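Local structure of uncharacterized protein (Acinetobacter baumannii, 4L3U) at residues I18-L23 with A61-Y66; D30-D35 with M49-K54; E76-L81 with V112-S117. The protein is of unknown function and folds as an all-helical chain belonging to a family of domains of unknown function. All blocks are in the same frame, centred on the assembly; numbering follows the deposited sequence.

Contact 1 of 3, residues I18-L23 with A61-Y66; sequences IVIQQL and AFIALY
Leu23, Tyr66, Ile63 and Ile20 share this helix-to-helix contact about evenly, with Val19 and Phe62 adding less. The branched end of Leu23 reaches across at about a right angle to Phe62, where CD1 stops 3.7 Å from Phe62 CB. Along its flank Leu23 runs antiparallel to Ile63, with Leu23 CB 3.7 Å from Ile63 CG1. One turn toward the N-terminus, Val19 sets a methyl over a face of the Tyr66 ring: CG1 is 4.0 Å from the ring centroid and 23° off the normal, a CH-pi contact displaced toward the CE2-CZ rim. That methyl is anti to the backbone N (chi1 175°), which turns it onto the phenol. Ile20 passes the other end of the tyrosine, its CG1 and CD1 both lying against Tyr66 CB, with CG1 at 3.9 Å. The looser Ile20-Ile63 pair meets through the CG2 methyls, 4.2 Å apart. No hydrogen bond crosses between the segments, so shape and apolar burial alone join them. The backbones supply the spacing: the two short axes approach to 9.7 Å and run nearly antiparallel at 164°, with Ile20 and Ile63 opposite each other in register. Within 18-23 the touching positions are i, i+1 and i+4, the spacing of one helical face, and 62, 63 and 66 repeat it on the partner. Beyond its CB, Phe62 carries its ring away from helix 14-27, whereas the Tyr66 ring stays in the interface. Helix 95-112 packs on both helices, with Phe108 against Leu23 and Phe62, Ile111 against Val19, and Val112 against Phe62 and Tyr66. In this all-helical fold helix 74-86 joins them on the 45-68 side, setting Leu77 against Tyr66 and Val80 against Phe62.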
loop_
_atom_site.group_PDB
_atom_site.type_symbol
_atom_site.label_atom_id
_atom_site.label_comp_id
_atom_site.label_asym_id
_atom_site.label_seq_id
_atom_site.Cartn_x
_atom_site.Cartn_y
_atom_site.Cartn_z
ATOM N N ILE A 18 18.540 2.988 -4.953
ATOM C CA ILE A 18 18.095 3.614 -3.704
ATOM C C ILE A 18 16.640 3.282 -3.433
ATOM O O ILE A 18 16.290 2.848 -2.337
ATOM C CB ILE A 18 18.249 5.154 -3.737
ATOM C CG1 ILE A 18 19.724 5.529 -3.838
ATOM C CG2 ILE A 18 17.657 5.791 -2.475
ATOM C CD1 ILE A 18 19.984 6.984 -4.192
ATOM N N VAL A 19 15.797 3.509 -4.435
ATOM C CA VAL A 19 14.379 3.203 -4.322
ATOM C C VAL A 19 14.219 1.736 -3.929
ATOM O O VAL A 19 13.440 1.409 -3.038
ATOM C CB VAL A 19 13.621 3.508 -5.640
ATOM C CG1 VAL A 19 12.171 3.071 -5.549
ATOM C CG2 VAL A 19 13.684 4.992 -5.966
ATOM N N ILE A 20 14.983 0.858 -4.575
ATOM C CA ILE A 20 14.937 -0.565 -4.256
ATOM C C ILE A 20 15.324 -0.818 -2.795
ATOM O O ILE A 20 14.726 -1.663 -2.139
ATOM C CB ILE A 20 15.827 -1.404 -5.214
ATOM C CG1 ILE A 20 15.177 -1.493 -6.599
ATOM C CG2 ILE A 20 16.050 -2.820 -4.666
ATOM C CD1 ILE A 20 16.013 -2.226 -7.642
ATOM N N GLN A 21 16.305 -0.081 -2.280
ATOM C CA GLN A 21 16.703 -0.232 -0.881
ATOM C C GLN A 21 15.579 0.209 0.047
ATOM O O GLN A 21 15.340 -0.406 1.087
ATOM C CB GLN A 21 17.975 0.569 -0.585
ATOM C CG GLN A 21 19.222 0.011 -1.246
ATOM N N GLN A 22 14.890 1.280 -0.333
ATOM C CA GLN A 22 13.755 1.768 0.439
ATOM C C GLN A 22 12.642 0.725 0.473
ATOM O O GLN A 22 12.027 0.489 1.510
ATOM C CB GLN A 22 13.210 3.057 -0.171
ATOM C CG GLN A 22 14.155 4.239 -0.130
ATOM C CD GLN A 22 13.497 5.501 -0.653
ATOM O OE1 GLN A 22 13.489 5.762 -1.856
ATOM N NE2 GLN A 22 12.919 6.280 0.251
ATOM N N LEU A 23 12.391 0.107 -0.677
ATOM C CA LEU A 23 11.325 -0.881 -0.813
ATOM C C LEU A 23 11.627 -2.152 -0.034
ATOM O O LEU A 23 10.735 -2.752 0.562
ATOM C CB LEU A 23 11.117 -1.231 -2.288
ATOM C CG LEU A 23 10.507 -0.130 -3.156
ATOM C CD1 LEU A 23 10.670 -0.455 -4.629
ATOM C CD2 LEU A 23 9.037 0.062 -2.809
ATOM N N ALA A 61 6.638 -6.278 -6.024
ATOM C CA ALA A 61 6.237 -5.992 -7.396
ATOM C C ALA A 61 6.976 -4.765 -7.934
ATOM O O ALA A 61 7.463 -4.769 -9.067
ATOM C CB ALA A 61 4.727 -5.787 -7.472
ATOM N N PHE A 62 7.061 -3.720 -7.114
ATOM C CA PHE A 62 7.772 -2.502 -7.487
ATOM C C PHE A 62 9.257 -2.783 -7.716
ATOM O O PHE A 62 9.870 -2.224 -8.624
ATOM C CB PHE A 62 7.614 -1.431 -6.401
ATOM C CG PHE A 62 6.316 -0.666 -6.470
ATOM C CD1 PHE A 62 6.072 0.228 -7.501
ATOM C CD2 PHE A 62 5.352 -0.818 -5.484
ATOM C CE1 PHE A 62 4.887 0.942 -7.555
ATOM C CE2 PHE A 62 4.164 -0.104 -5.536
ATOM C CZ PHE A 62 3.934 0.777 -6.570
ATOM N N ILE A 63 9.831 -3.649 -6.885
ATOM C CA ILE A 63 11.242 -3.999 -7.005
ATOM C C ILE A 63 11.500 -4.662 -8.351
ATOM O O ILE A 63 12.450 -4.316 -9.048
ATOM C CB ILE A 63 11.697 -4.911 -5.843
ATOM C CG1 ILE A 63 11.654 -4.123 -4.530
ATOM C CG2 ILE A 63 13.110 -5.433 -6.080
ATOM C CD1 ILE A 63 11.787 -4.960 -3.280
ATOM N N ALA A 64 10.631 -5.599 -8.717
ATOM C CA ALA A 64 10.739 -6.310 -9.987
ATOM C C ALA A 64 10.664 -5.346 -11.157
ATOM O O ALA A 64 11.298 -5.555 -12.190
ATOM C CB ALA A 64 9.635 -7.347 -10.097
ATOM N N LEU A 65 9.882 -4.288 -10.992
ATOM C CA LEU A 65 9.746 -3.278 -12.026
ATOM C C LEU A 65 11.050 -2.508 -12.185
ATOM O O LEU A 65 11.564 -2.377 -13.292
ATOM C CB LEU A 65 8.593 -2.331 -11.689
ATOM C CG LEU A 65 8.394 -1.133 -12.615
ATOM C CD1 LEU A 65 8.267 -1.572 -14.065
ATOM C CD2 LEU A 65 7.172 -0.353 -12.179
ATOM N N TYR A 66 11.588 -2.012 -11.076
ATOM C CA TYR A 66 12.823 -1.231 -11.113
ATOM C C TYR A 66 14.023 -2.066 -11.536
ATOM O O TYR A 66 15.009 -1.531 -12.043
ATOM C CB TYR A 66 13.107 -0.594 -9.754
ATOM C CG TYR A 66 12.349 0.691 -9.522
ATOM C CD1 TYR A 66 12.848 1.904 -9.971
ATOM C CD2 TYR A 66 11.131 0.691 -8.859
ATOM C CE1 TYR A 66 12.156 3.081 -9.763
ATOM C CE2 TYR A 66 10.432 1.862 -8.647
ATOM C CZ TYR A 66 10.947 3.054 -9.100
ATOM O OH TYR A 66 10.255 4.222 -8.890
#

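Contact 2 of 3, residues D30-D35 with M49-K54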
loop_
_atom_site.group_PDB
_atom_site.type_symbol
_atom_site.label_atom_id
_atom_site.label_comp_id
_atom_site.label_asym_id
_atom_site.label_seq_id
_atom_site.Cartn_x
_atom_site.Cartn_y
_atom_site.Cartn_z
ATOM N N ASP A 30 6.541 -3.995 9.956
ATOM C CA ASP A 30 5.155 -4.191 10.344
ATOM C C ASP A 30 4.480 -2.843 10.170
ATOM O O ASP A 30 4.864 -1.870 10.815
ATOM C CB ASP A 30 5.068 -4.641 11.801
ATOM C CG ASP A 30 3.655 -5.012 12.220
ATOM O OD1 ASP A 30 2.698 -4.722 11.472
ATOM O OD2 ASP A 30 3.497 -5.591 13.313
ATOM N N HIS A 31 3.484 -2.784 9.294
ATOM C CA HIS A 31 2.836 -1.518 8.971
ATOM C C HIS A 31 1.542 -1.284 9.736
ATOM O O HIS A 31 0.824 -0.321 9.462
ATOM C CB HIS A 31 2.556 -1.460 7.474
ATOM C CG HIS A 31 3.784 -1.581 6.636
ATOM N ND1 HIS A 31 4.226 -2.785 6.133
ATOM C CD2 HIS A 31 4.679 -0.650 6.227
ATOM C CE1 HIS A 31 5.333 -2.589 5.440
ATOM N NE2 HIS A 31 5.629 -1.302 5.484
ATOM N N PHE A 32 1.256 -2.146 10.705
ATOM C CA PHE A 32 -0.041 -2.134 11.367
ATOM C C PHE A 32 0.078 -2.285 12.875
ATOM O O PHE A 32 -0.711 -2.986 13.516
ATOM C CB PHE A 32 -0.915 -3.229 10.766
ATOM C CG PHE A 32 -1.086 -3.098 9.282
ATOM C CD1 PHE A 32 -2.071 -2.275 8.761
ATOM C CD2 PHE A 32 -0.237 -3.756 8.407
ATOM C CE1 PHE A 32 -2.223 -2.129 7.400
ATOM C CE2 PHE A 32 -0.387 -3.615 7.045
ATOM C CZ PHE A 32 -1.383 -2.798 6.541
ATOM N N ALA A 33 1.071 -1.605 13.432
ATOM C CA ALA A 33 1.262 -1.549 14.870
ATOM C C ALA A 33 0.655 -0.264 15.406
ATOM O O ALA A 33 0.336 0.645 14.640
ATOM C CB ALA A 33 2.740 -1.617 15.204
ATOM N N GLY A 34 0.482 -0.191 16.719
ATOM C CA GLY A 34 -0.033 1.013 17.340
ATOM C C GLY A 34 0.966 2.149 17.225
ATOM O O GLY A 34 2.156 1.955 17.471
ATOM N N ASP A 35 0.491 3.336 16.858
ATOM C CA ASP A 35 1.382 4.474 16.646
ATOM C C ASP A 35 1.622 5.247 17.941
ATOM O O ASP A 35 2.254 6.305 17.934
ATOM C CB ASP A 35 0.820 5.409 15.568
ATOM C CG ASP A 35 -0.445 6.115 16.006
ATOM O OD1 ASP A 35 -1.123 5.614 16.924
ATOM O OD2 ASP A 35 -0.765 7.173 15.423
HETATM N N MSE A 49 -0.648 -10.187 10.015
HETATM C CA MSE A 49 0.379 -10.859 9.241
HETATM C C MSE A 49 -0.036 -10.960 7.780
HETATM O O MSE A 49 0.765 -10.731 6.871
HETATM C CB MSE A 49 0.597 -12.254 9.797
HETATM C CG MSE A 49 1.750 -12.989 9.178
HETATM SE SE MSE A 49 1.738 -14.803 9.831
HETATM C CE MSE A 49 1.881 -14.437 11.749
ATOM N N SER A 50 -1.298 -11.313 7.568
ATOM C CA SER A 50 -1.870 -11.410 6.234
ATOM C C SER A 50 -1.774 -10.066 5.505
ATOM O O SER A 50 -1.564 -10.021 4.292
ATOM C CB SER A 50 -3.331 -11.858 6.338
ATOM O OG SER A 50 -3.891 -12.114 5.068
ATOM N N LEU A 51 -1.920 -8.977 6.258
ATOM C CA LEU A 51 -1.875 -7.626 5.697
ATOM C C LEU A 51 -0.459 -7.180 5.360
ATOM O O LEU A 51 -0.221 -6.607 4.298
ATOM C CB LEU A 51 -2.497 -6.630 6.671
ATOM C CG LEU A 51 -4.018 -6.684 6.784
ATOM C CD1 LEU A 51 -4.502 -5.888 7.984
ATOM C CD2 LEU A 51 -4.642 -6.154 5.510
ATOM N N ASN A 52 0.474 -7.422 6.273
ATOM C CA ASN A 52 1.875 -7.125 6.021
ATOM C C ASN A 52 2.375 -7.886 4.793
ATOM O O ASN A 52 3.201 -7.383 4.026
ATOM C CB ASN A 52 2.715 -7.471 7.250
ATOM C CG ASN A 52 2.560 -6.454 8.359
ATOM O OD1 ASN A 52 2.629 -5.251 8.121
ATOM N ND2 ASN A 52 2.338 -6.931 9.579
ATOM N N GLN A 53 1.856 -9.094 4.601
ATOM C CA GLN A 53 2.229 -9.911 3.453
ATOM C C GLN A 53 1.751 -9.277 2.146
ATOM O O GLN A 53 2.497 -9.208 1.173
ATOM C CB GLN A 53 1.659 -11.325 3.599
ATOM C CG GLN A 53 1.891 -12.222 2.393
ATOM C CD GLN A 53 3.366 -12.426 2.080
ATOM O OE1 GLN A 53 4.234 -12.179 2.919
ATOM N NE2 GLN A 53 3.655 -12.878 0.861
ATOM N N LYS A 54 0.499 -8.827 2.127
ATOM C CA LYS A 54 -0.059 -8.142 0.964
ATOM C C LYS A 54 0.740 -6.881 0.632
ATOM O O LYS A 54 0.942 -6.546 -0.534
ATOM C CB LYS A 54 -1.518 -7.770 1.223
ATOM C CG LYS A 54 -2.451 -8.960 1.412
ATOM C CD LYS A 54 -2.924 -9.535 0.084
ATOM C CE LYS A 54 -4.038 -10.561 0.281
ATOM N NZ LYS A 54 -4.615 -11.032 -1.011
#
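Residues 30-35 form an irregular loop running past one face of helix 45-68, and the backbones come closest at Asp30 and Asn52, whose CA atoms are 6.2 Å apart. Asn52 is the polar centre. Its carboxamide faces the loop with both ends in use: OD1 accepts from the backbone N of His31 at 2.9 Å, an almost straight bond (176°) that falls on a carbonyl lone pair, while ND2 donates a hydrogen bond to Asp30 OD1, also at 2.9 Å. The second bond leaves close to the amide plane of Asn52 but meets the aspartate from above its carboxylate plane, since the two flat groups stand nearly perpendicular, 88° apart. The acceptor on one side and the donor on the other fix the rotation of the amide. Asp30 OD1 takes a further bond, from the backbone N of Phe32 at 3.1 Å, which closes an Asx turn; CG of Asp30, anti to its own backbone N (chi1 -174°), is swung over the following peptides to make it. The turn thus presents the His31 N-H to the helix while one carboxylate oxygen is gripped by two donors. OD2 of the same carboxylate forms a salt bridge with Arg48, one turn before Asn52, which would be expected to stabilise the ionised state. Next to this polar group lies Phe32. Leu51 CB sits over one face of its ring, toward the rim, 4.1 Å from the centroid in a CH-pi contact, and Asn52 OD1 approaches the ring edge near CD2 at 3.2 Å. Phe32 also touches Val55 of helix 45-68, Val101 of helix 95-112 and Val42 of the loop, and the His31 ring meets that of Phe26 at the end of helix 14-27.

Contact 3 of 3, residues E76-L81 with V112-S117; sequences ELLQVL and VGLESS
The turn that ends helix 95-112 and leads toward helix 120-134 packs here against one face of helix 74-86. Gly113 is the first residue to leave the helical conformation, with a positive phi of 70°, and from there the chain travels alongside the helix, so that Val112 lies nearest Leu77 and Ser117 nearest Leu78. Leu77 and Val112 meet tip to tip. The two methyls of Leu77 straddle the valine branch point, CD2 lying 3.9 Å from Val112 CB and CD1 about as far from it, while CD1 also comes to 3.4 Å from the carbonyl oxygen of Val112. The next inward-pointing side chain is Leu114, extended with CG anti to the backbone N (chi1 -165°), which carries its CD2 methyl onto the helix between the three leucines. This methyl rests 3.9 Å from Leu78 CA and 4.0 Å from Leu78 CD1, with more distant approaches to Leu77 and Leu81. The contact is therefore apolar packing in which Leu77, Leu78 and Leu81, positions i, i+1 and i+4 of helix 74-86, receive a non-helical connection rather than another helix. Leu78 crosses Leu114 at about a right angle; its CG is anti to the backbone N (chi1 -178°), and CD1 reaches on to Ser117 CA at 3.9 Å. Leu81 completes this packing by setting CD2 3.8 Å from Ser117 CB, so the serine takes part through its methylene. The hydroxyls turn to the chain that follows: Ser116 OG hydrogen-bonds to Glu118 N, and Ser117 OG makes a weak bond to Leu121 N at the start of helix 120-134. Phe105, Phe108 and Leu109 of helix 95-112 also cover Leu81, and Leu109 touches Leu114 as well.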
loop_
_atom_site.group_PDB
_atom_site.type_symbol
_atom_site.label_atom_id
_atom_site.label_comp_id
_atom_site.label_asym_id
_atom_site.label_seq_id
_atom_site.Cartn_x
_atom_site.Cartn_y
_atom_site.Cartn_z
ATOM N N GLU A 76 3.230 3.114 -15.222
ATOM C CA GLU A 76 3.707 1.808 -14.781
ATOM C C GLU A 76 3.647 1.701 -13.272
ATOM O O GLU A 76 3.152 0.718 -12.728
ATOM C CB GLU A 76 5.145 1.576 -15.245
ATOM C CG GLU A 76 5.266 1.272 -16.725
ATOM C CD GLU A 76 6.690 1.386 -17.237
ATOM O OE1 GLU A 76 7.602 1.623 -16.423
ATOM O OE2 GLU A 76 6.897 1.238 -18.460
ATOM N N LEU A 77 4.159 2.720 -12.598
ATOM C CA LEU A 77 4.148 2.747 -11.147
ATOM C C LEU A 77 2.720 2.736 -10.609
ATOM O O LEU A 77 2.448 2.133 -9.575
ATOM C CB LEU A 77 4.891 3.983 -10.644
ATOM C CG LEU A 77 6.380 4.044 -10.986
ATOM C CD1 LEU A 77 6.912 5.436 -10.702
ATOM C CD2 LEU A 77 7.157 2.996 -10.210
ATOM N N LEU A 78 1.807 3.392 -11.317
ATOM C CA LEU A 78 0.425 3.494 -10.861
ATOM C C LEU A 78 -0.309 2.167 -10.979
ATOM O O LEU A 78 -1.126 1.831 -10.130
ATOM C CB LEU A 78 -0.326 4.566 -11.652
ATOM C CG LEU A 78 -1.785 4.808 -11.246
ATOM C CD1 LEU A 78 -1.885 5.300 -9.809
ATOM C CD2 LEU A 78 -2.450 5.792 -12.198
ATOM N N GLN A 79 -0.026 1.413 -12.031
ATOM C CA GLN A 79 -0.675 0.123 -12.205
ATOM C C GLN A 79 -0.252 -0.865 -11.125
ATOM O O GLN A 79 -1.071 -1.634 -10.631
ATOM C CB GLN A 79 -0.376 -0.458 -13.584
ATOM C CG GLN A 79 -0.956 -1.843 -13.777
ATOM C CD GLN A 79 -0.924 -2.295 -15.220
ATOM O OE1 GLN A 79 -1.062 -1.489 -16.140
ATOM N NE2 GLN A 79 -0.742 -3.591 -15.427
ATOM N N VAL A 80 1.027 -0.849 -10.767
ATOM C CA VAL A 80 1.531 -1.711 -9.704
ATOM C C VAL A 80 0.846 -1.351 -8.390
ATOM O O VAL A 80 0.492 -2.224 -7.599
ATOM C CB VAL A 80 3.059 -1.579 -9.549
ATOM C CG1 VAL A 80 3.556 -2.347 -8.325
ATOM C CG2 VAL A 80 3.760 -2.069 -10.805
ATOM N N LEU A 81 0.664 -0.055 -8.165
ATOM C CA LEU A 81 -0.034 0.423 -6.980
ATOM C C LEU A 81 -1.486 -0.065 -6.983
ATOM O O LEU A 81 -1.956 -0.643 -6.002
ATOM C CB LEU A 81 0.005 1.950 -6.932
ATOM C CG LEU A 81 -0.502 2.610 -5.648
ATOM C CD1 LEU A 81 0.577 2.596 -4.581
ATOM C CD2 LEU A 81 -0.968 4.029 -5.925
ATOM N N VAL A 112 8.305 5.911 -4.726
ATOM C CA VAL A 112 8.479 5.799 -6.176
ATOM C C VAL A 112 8.285 7.127 -6.902
ATOM O O VAL A 112 8.328 7.182 -8.130
ATOM C CB VAL A 112 7.510 4.760 -6.791
ATOM C CG1 VAL A 112 7.664 3.413 -6.100
ATOM C CG2 VAL A 112 6.063 5.246 -6.719
ATOM N N GLY A 113 8.044 8.191 -6.144
ATOM C CA GLY A 113 7.919 9.517 -6.718
ATOM C C GLY A 113 6.655 9.703 -7.528
ATOM O O GLY A 113 6.650 10.415 -8.529
ATOM N N LEU A 114 5.582 9.060 -7.090
ATOM C CA LEU A 114 4.291 9.196 -7.741
ATOM C C LEU A 114 3.462 10.197 -6.953
ATOM O O LEU A 114 3.306 10.062 -5.743
ATOM C CB LEU A 114 3.587 7.844 -7.787
ATOM C CG LEU A 114 2.394 7.731 -8.731
ATOM C CD1 LEU A 114 2.811 7.935 -10.173
ATOM C CD2 LEU A 114 1.749 6.381 -8.556
ATOM N N GLU A 115 2.936 11.206 -7.630
ATOM C CA GLU A 115 2.237 12.280 -6.937
ATOM C C GLU A 115 0.883 11.860 -6.379
ATOM O O GLU A 115 0.581 12.104 -5.212
ATOM C CB GLU A 115 2.060 13.471 -7.866
ATOM C CG GLU A 115 3.362 14.149 -8.197
ATOM C CD GLU A 115 3.168 15.354 -9.084
ATOM O OE1 GLU A 115 1.998 15.686 -9.381
ATOM O OE2 GLU A 115 4.183 15.969 -9.479
ATOM N N SER A 116 0.074 11.229 -7.220
ATOM C CA SER A 116 -1.296 10.880 -6.863
ATOM C C SER A 116 -1.586 9.413 -7.161
ATOM O O SER A 116 -0.861 8.767 -7.916
ATOM C CB SER A 116 -2.267 11.770 -7.647
ATOM O OG SER A 116 -3.611 11.355 -7.479
ATOM N N SER A 117 -2.649 8.896 -6.552
ATOM C CA SER A 117 -3.154 7.571 -6.885
ATOM C C SER A 117 -4.379 7.685 -7.792
ATOM O O SER A 117 -5.132 6.728 -7.937
ATOM C CB SER A 117 -3.520 6.803 -5.615
ATOM O OG SER A 117 -4.600 7.423 -4.942
#

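Contacts 1 and 3 are parts of one apolar core. Their centres are 12 Å apart and they touch directly: Tyr66 OH lies 3.5 Å from Val112 CB and 3.6 Å from Leu77 CD2, and Phe62 CE1 lies 3.4 Å from Leu77 O. Tyr66 thus carries the packing of contact 1 onto both segments of contact 3, while Phe62 reaches helix 74-86. Contact 2 shares helix 45-68 with contact 1, yet its centre is 19 Å away, and it lies within the chain loop that contact 1 closes. From contact 3 it is 21 Å distant between centres, across the middle of the chain. With the function unknown, none of the three contacts can be assigned to an active site.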